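Local coordinates for protein virB8 (Agrobacterium tumefaciens, PDB 2CC3) that forms homodimers and, as an inner-membrane component of the type IV secretion system with a periplasmic domain, is suggested to help direct T-DNA transfer to plant cells, at residues Tyr32-Val37 / Phe52-Asn57; Arg20-Tyr25 / Gln47-Phe52. All coordinates share one frame; numbering follows the deposited sequence.

Both contacts fasten helix 43-53 to the rest of the helical layer, and they do so from two of its partners: contact 1 joins its C-terminal end to helix 30-39, contact 2 its middle to the end of helix 6-23. Contact 2 lies nearer the middle of the chain, its centre about 7 Å from the chain centre, against about 12 Å for contact 1. Each is partly buried and pairs a buried aromatic residue of helix 43-53 (Phe53 or Tyr49) with a more exposed asparagine (Asn54 or Asn48). The chemistry differs in what reaches across: a tyrosine ring and its hydroxyl in contact 1, a charged arginine and two waters in contact 2.

Contact 1. Residues Tyr32-Val37 / Phe52-Asn57; sequences YAYDLV and FFNYPN
Tyr34 reaches from helix 30-39 to both Phe53 and Asn54, and tyrosine suits the place because it offers ring carbons to the first and a hydroxyl to the second. The apolar part is a meeting of two aromatic side chains. Tyr34 CD1 lies 3.6 Å from Phe53 CD2. The ring planes are inclined at 36°, an oblique packing. Phenylalanine suits the inner position because it is buried there and its side chain brings no polar atom.

The polar part lies at the far end of the tyrosine. Asn54 ND2 donates to Tyr34 OH over 3.0 Å, a nearly straight bond (163° at the hydrogen) with the hydroxyl oxygen close to the amide plane. The two side chains cross at about a right angle, and Asn54 OD1 lies 3.5 Å from Tyr34 CE1. Asn54 is the first residue to leave helical geometry after helix 43-53; with CG beside its own backbone N (chi1 -73°), its short amide is carried across to the hydroxyl.

A further bond holds the turn behind Asn54: Asn57 ND2 donates to the carbonyl oxygen Phe52 O at 2.7 Å, on a lone pair in the carbonyl plane.

The contact thus ties helix 30-39 to the point where helix 43-53 ends. Phe53 also packs onto Tyr49 of its own helix, Tyr25, and Pro61 at the start of helix 61-64, while Leu36 and Val37 of helix 30-39 rest on Leu21 of helix 6-23.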
loop_
_atom_site.group_PDB
_atom_site.type_symbol
_atom_site.label_atom_id
_atom_site.label_comp_id
_atom_site.label_asym_id
_atom_site.label_seq_id
_atom_site.Cartn_x
_atom_site.Cartn_y
_atom_site.Cartn_z
ATOM N N TYR A 32 8.902 5.303 1.730
ATOM C CA TYR A 32 7.780 4.925 0.908
ATOM C C TYR A 32 6.487 5.619 1.389
ATOM O O TYR A 32 5.789 6.241 0.607
ATOM C CB TYR A 32 7.622 3.394 0.864
ATOM C CG TYR A 32 6.271 2.968 0.314
ATOM C CD1 TYR A 32 5.897 3.284 -0.991
ATOM C CD2 TYR A 32 5.340 2.285 1.119
ATOM C CE1 TYR A 32 4.667 2.941 -1.473
ATOM C CE2 TYR A 32 4.090 1.911 0.618
ATOM C CZ TYR A 32 3.763 2.255 -0.669
ATOM O OH TYR A 32 2.536 1.894 -1.186
ATOM N N ALA A 33 6.168 5.523 2.672
ATOM C CA ALA A 33 4.921 6.131 3.155
ATOM C C ALA A 33 4.943 7.674 3.030
ATOM O O ALA A 33 3.992 8.267 2.541
ATOM C CB ALA A 33 4.610 5.669 4.556
ATOM N N TYR A 34 6.057 8.288 3.407
ATOM C CA TYR A 34 6.257 9.746 3.335
ATOM C C TYR A 34 6.016 10.327 1.939
ATOM O O TYR A 34 5.408 11.389 1.801
ATOM C CB TYR A 34 7.669 10.092 3.844
ATOM C CG TYR A 34 8.045 11.557 3.742
ATOM C CD1 TYR A 34 7.852 12.417 4.824
ATOM C CD2 TYR A 34 8.584 12.083 2.573
ATOM C CE1 TYR A 34 8.188 13.749 4.760
ATOM C CE2 TYR A 34 8.911 13.420 2.489
ATOM C CZ TYR A 34 8.718 14.249 3.596
ATOM O OH TYR A 34 9.055 15.582 3.551
ATOM N N ASP A 35 6.493 9.641 0.900
ATOM C CA ASP A 35 6.301 10.127 -0.465
ATOM C C ASP A 35 4.854 10.008 -0.972
ATOM O O ASP A 35 4.336 10.933 -1.614
ATOM C CB ASP A 35 7.249 9.423 -1.447
ATOM C CG ASP A 35 8.709 9.569 -1.071
ATOM O OD1 ASP A 35 9.148 10.689 -0.697
ATOM O OD2 ASP A 35 9.428 8.545 -1.162
ATOM N N LEU A 36 4.223 8.852 -0.747
ATOM C CA LEU A 36 2.800 8.693 -1.062
ATOM C C LEU A 36 1.923 9.691 -0.266
ATOM O O LEU A 36 1.096 10.353 -0.832
ATOM C CB LEU A 36 2.324 7.232 -0.859
ATOM C CG LEU A 36 2.311 6.169 -1.987
ATOM C CD1 LEU A 36 1.296 5.069 -1.689
ATOM C CD2 LEU A 36 2.013 6.753 -3.373
ATOM N N VAL A 37 2.133 9.805 1.044
ATOM C CA VAL A 37 1.378 10.767 1.846
ATOM C C VAL A 37 1.534 12.185 1.288
ATOM O O VAL A 37 0.541 12.867 1.075
ATOM C CB VAL A 37 1.775 10.745 3.358
ATOM C CG1 VAL A 37 1.184 11.950 4.057
ATOM C CG2 VAL A 37 1.281 9.441 4.022
ATOM N N PHE A 52 5.911 17.670 10.861
ATOM C CA PHE A 52 5.752 16.720 11.942
ATOM C C PHE A 52 6.699 15.513 11.783
ATOM O O PHE A 52 7.467 15.172 12.691
ATOM C CB PHE A 52 4.293 16.255 12.071
ATOM C CG PHE A 52 4.151 15.036 12.912
ATOM C CD1 PHE A 52 4.410 15.097 14.277
ATOM C CD2 PHE A 52 3.857 13.803 12.335
ATOM C CE1 PHE A 52 4.341 13.975 15.051
ATOM C CE2 PHE A 52 3.782 12.658 13.124
ATOM C CZ PHE A 52 4.018 12.747 14.475
ATOM N N PHE A 53 6.656 14.898 10.613
ATOM C CA PHE A 53 7.451 13.714 10.329
ATOM C C PHE A 53 8.969 13.928 10.275
ATOM O O PHE A 53 9.727 13.070 10.765
ATOM C CB PHE A 53 6.995 13.082 9.014
ATOM C CG PHE A 53 7.291 11.627 8.926
ATOM C CD1 PHE A 53 6.537 10.711 9.650
ATOM C CD2 PHE A 53 8.329 11.169 8.137
ATOM C CE1 PHE A 53 6.811 9.376 9.580
ATOM C CE2 PHE A 53 8.613 9.824 8.059
ATOM C CZ PHE A 53 7.861 8.925 8.782
ATOM N N ASN A 54 9.415 15.032 9.666
ATOM C CA ASN A 54 10.860 15.217 9.450
ATOM C C ASN A 54 11.664 15.546 10.713
ATOM O O ASN A 54 11.121 16.091 11.678
ATOM C CB ASN A 54 11.128 16.243 8.334
ATOM C CG ASN A 54 10.819 15.685 6.957
ATOM O OD1 ASN A 54 11.065 14.508 6.681
ATOM N ND2 ASN A 54 10.279 16.520 6.092
ATOM N N TYR A 55 12.945 15.162 10.703
ATOM C CA TYR A 55 13.947 15.733 11.611
ATOM C C TYR A 55 14.031 17.231 11.309
ATOM O O TYR A 55 13.985 17.618 10.143
ATOM C CB TYR A 55 15.328 15.101 11.383
ATOM C CG TYR A 55 15.363 13.585 11.319
ATOM C CD1 TYR A 55 15.033 12.812 12.432
ATOM C CD2 TYR A 55 15.757 12.918 10.153
ATOM C CE1 TYR A 55 15.072 11.410 12.373
ATOM C CE2 TYR A 55 15.789 11.521 10.085
ATOM C CZ TYR A 55 15.454 10.776 11.198
ATOM O OH TYR A 55 15.494 9.393 11.165
ATOM N N PRO A 56 14.212 18.077 12.347
ATOM C CA PRO A 56 14.593 17.743 13.721
ATOM C C PRO A 56 13.457 17.642 14.743
ATOM O O PRO A 56 13.724 17.755 15.941
ATOM C CB PRO A 56 15.515 18.906 14.102
ATOM C CG PRO A 56 15.047 20.076 13.246
ATOM C CD PRO A 56 14.084 19.535 12.190
ATOM N N ASN A 57 12.219 17.421 14.292
ATOM C CA ASN A 57 11.080 17.308 15.208
ATOM C C ASN A 57 11.270 16.209 16.257
ATOM O O ASN A 57 11.174 15.025 15.914
ATOM C CB ASN A 57 9.770 17.061 14.449
ATOM C CG ASN A 57 8.548 17.176 15.354
ATOM O OD1 ASN A 57 8.506 18.040 16.238
ATOM N ND2 ASN A 57 7.557 16.299 15.150
#

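Contact 2. Residues Arg20-Tyr25 / Gln47-Phe52; sequences RLRESY and QNYQQF
Arg22 runs out from the last turn of helix 6-23 along the side chain of Tyr49 to Asn48. From CB the chain leaves with CG anti to the backbone N (chi1 174°) and stays extended as far as NE. Arg22 CG lies 3.9 Å from Tyr49 CD1, and CD keeps to the same carbon. Arg22 NE follows at 3.6 Å from Tyr49 CD1, approaching the ring obliquely. The guanidinium then passes beyond the ring: Arg22 CZ sits 3.5 Å from Tyr49 CB, which covers the centre of one face, with the guanidinium and ring planes 62° apart. At the tip, Arg22 NH2 meets Asn48 OD1 at 3.1 Å near the guanidinium plane, a weak bond bent to 134°. Water 2 adds a second route, accepting from Arg22 NH1 and donating to Asn48 OD1, while NH1 also bonds Tyr18 OH one helical turn earlier. Arginine suits this path, with a long apolar stem for the tyrosine and a polar head for the more exposed side.

Tyr49 fills a buried place, yet its hydroxyl reaches water 1, 2.6 Å from Tyr49 OH, which donates to Leu21 O.

Helix 30-39 lies beside both helices, Leu21 and Tyr49 each packing on Val37. Toward the antiparallel sheet, Arg22 touches Tyr135 of strand 130-139; helices packed over such a sheet are consistent with VirB8's NTF2-like clan.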
loop_
_atom_site.group_PDB
_atom_site.type_symbol
_atom_site.label_atom_id
_atom_site.label_comp_id
_atom_site.label_asym_id
_atom_site.label_seq_id
_atom_site.Cartn_x
_atom_site.Cartn_y
_atom_site.Cartn_z
ATOM N N ARG A 20 -3.804 5.251 6.818
ATOM C CA ARG A 20 -2.911 4.206 7.257
ATOM C C ARG A 20 -1.452 4.631 7.048
ATOM O O ARG A 20 -0.622 4.476 7.949
ATOM C CB ARG A 20 -3.231 2.900 6.514
ATOM C CG ARG A 20 -2.428 1.692 6.919
ATOM C CD ARG A 20 -2.638 0.498 5.927
ATOM N NE ARG A 20 -1.992 0.698 4.614
ATOM C CZ ARG A 20 -0.741 0.324 4.284
ATOM N NH1 ARG A 20 0.076 -0.300 5.147
ATOM N NH2 ARG A 20 -0.297 0.569 3.060
ATOM N N LEU A 21 -1.124 5.113 5.843
ATOM C CA LEU A 21 0.265 5.497 5.528
ATOM C C LEU A 21 0.745 6.665 6.403
ATOM O O LEU A 21 1.899 6.727 6.806
ATOM C CB LEU A 21 0.435 5.835 4.028
ATOM C CG LEU A 21 0.462 4.712 2.974
ATOM C CD1 LEU A 21 0.251 5.305 1.615
ATOM C CD2 LEU A 21 1.738 3.864 2.946
ATOM N N ARG A 22 -0.160 7.581 6.714
ATOM C CA ARG A 22 0.203 8.760 7.484
ATOM C C ARG A 22 0.347 8.469 8.985
ATOM O O ARG A 22 1.216 9.059 9.644
ATOM C CB ARG A 22 -0.773 9.905 7.186
ATOM C CG ARG A 22 -0.540 11.116 8.058
ATOM C CD ARG A 22 -1.170 12.392 7.540
ATOM N NE ARG A 22 -0.757 13.506 8.408
ATOM C CZ ARG A 22 -0.984 14.779 8.134
ATOM N NH1 ARG A 22 -1.605 15.113 7.014
ATOM N NH2 ARG A 22 -0.581 15.713 8.965
ATOM N N GLU A 23 -0.461 7.549 9.516
ATOM C CA GLU A 23 -0.542 7.353 10.955
ATOM C C GLU A 23 0.248 6.123 11.440
ATOM O O GLU A 23 0.495 5.971 12.642
ATOM C CB GLU A 23 -2.024 7.294 11.409
ATOM C CG GLU A 23 -2.887 8.522 11.014
ATOM C CD GLU A 23 -2.352 9.858 11.565
ATOM O OE1 GLU A 23 -1.595 9.821 12.566
ATOM O OE2 GLU A 23 -2.692 10.934 11.004
ATOM N N SER A 24 0.595 5.244 10.493
ATOM C CA SER A 24 1.485 4.106 10.715
ATOM C C SER A 24 2.922 4.580 10.800
ATOM O O SER A 24 3.231 5.681 10.339
ATOM C CB SER A 24 1.386 3.134 9.542
ATOM O OG SER A 24 0.530 2.078 9.859
ATOM N N TYR A 25 3.800 3.758 11.370
ATOM C CA TYR A 25 5.251 4.021 11.304
ATOM C C TYR A 25 6.087 2.751 11.321
ATOM O O TYR A 25 5.935 1.888 12.186
ATOM C CB TYR A 25 5.777 4.934 12.431
ATOM C CG TYR A 25 7.299 5.095 12.359
ATOM C CD1 TYR A 25 7.873 5.917 11.385
ATOM C CD2 TYR A 25 8.155 4.401 13.215
ATOM C CE1 TYR A 25 9.238 6.064 11.272
ATOM C CE2 TYR A 25 9.535 4.550 13.111
ATOM C CZ TYR A 25 10.062 5.386 12.126
ATOM O OH TYR A 25 11.414 5.594 11.974
ATOM N N GLN A 47 2.631 20.245 4.124
ATOM C CA GLN A 47 3.589 20.915 4.983
ATOM C C GLN A 47 3.391 20.574 6.449
ATOM O O GLN A 47 4.365 20.345 7.152
ATOM C CB GLN A 47 3.552 22.419 4.738
ATOM C CG GLN A 47 4.149 22.769 3.397
ATOM C CD GLN A 47 3.593 24.047 2.838
ATOM O OE1 GLN A 47 2.453 24.424 3.111
ATOM N NE2 GLN A 47 4.393 24.721 2.023
ATOM N N ASN A 48 2.142 20.529 6.906
ATOM C CA ASN A 48 1.837 20.029 8.255
ATOM C C ASN A 48 2.408 18.626 8.474
ATOM O O ASN A 48 3.072 18.356 9.471
ATOM C CB ASN A 48 0.328 20.049 8.486
ATOM C CG ASN A 48 -0.079 19.583 9.892
ATOM O OD1 ASN A 48 -0.836 18.613 10.042
ATOM N ND2 ASN A 48 0.405 20.278 10.913
ATOM N N TYR A 49 2.184 17.732 7.521
ATOM C CA TYR A 49 2.671 16.365 7.673
ATOM C C TYR A 49 4.197 16.296 7.698
ATOM O O TYR A 49 4.792 15.609 8.558
ATOM C CB TYR A 49 2.119 15.463 6.553
ATOM C CG TYR A 49 2.838 14.118 6.432
ATOM C CD1 TYR A 49 2.681 13.129 7.424
ATOM C CD2 TYR A 49 3.664 13.839 5.322
ATOM C CE1 TYR A 49 3.335 11.893 7.337
ATOM C CE2 TYR A 49 4.328 12.595 5.209
ATOM C CZ TYR A 49 4.151 11.634 6.225
ATOM O OH TYR A 49 4.782 10.421 6.141
ATOM N N GLN A 50 4.826 17.003 6.750
ATOM C CA GLN A 50 6.276 16.991 6.609
ATOM C C GLN A 50 7.026 17.590 7.794
ATOM O O GLN A 50 8.081 17.063 8.187
ATOM C CB GLN A 50 6.695 17.655 5.291
ATOM C CG GLN A 50 6.326 16.811 4.068
ATOM C CD GLN A 50 6.804 17.376 2.736
ATOM O OE1 GLN A 50 7.028 18.570 2.595
ATOM N NE2 GLN A 50 6.924 16.500 1.734
ATOM N N GLN A 51 6.477 18.662 8.372
ATOM C CA GLN A 51 7.079 19.323 9.526
ATOM C C GLN A 51 6.979 18.455 10.780
ATOM O O GLN A 51 7.847 18.500 11.651
ATOM C CB GLN A 51 6.425 20.690 9.760
ATOM C CG GLN A 51 7.403 21.774 10.229
ATOM C CD GLN A 51 7.813 21.603 11.684
ATOM O OE1 GLN A 51 7.010 21.168 12.524
ATOM N NE2 GLN A 51 9.064 21.940 11.990
ATOM N N PHE A 52 5.911 17.670 10.861
ATOM C CA PHE A 52 5.752 16.720 11.942
ATOM C C PHE A 52 6.699 15.513 11.783
ATOM O O PHE A 52 7.467 15.172 12.691
ATOM C CB PHE A 52 4.293 16.255 12.071
ATOM C CG PHE A 52 4.151 15.036 12.912
ATOM C CD1 PHE A 52 4.410 15.097 14.277
ATOM C CD2 PHE A 52 3.857 13.803 12.335
ATOM C CE1 PHE A 52 4.341 13.975 15.051
ATOM C CE2 PHE A 52 3.782 12.658 13.124
ATOM C CZ PHE A 52 4.018 12.747 14.475
HETATM O O HOH W 1 4.311 8.580 7.914
HETATM O O HOH W 2 -2.672 17.921 7.691
#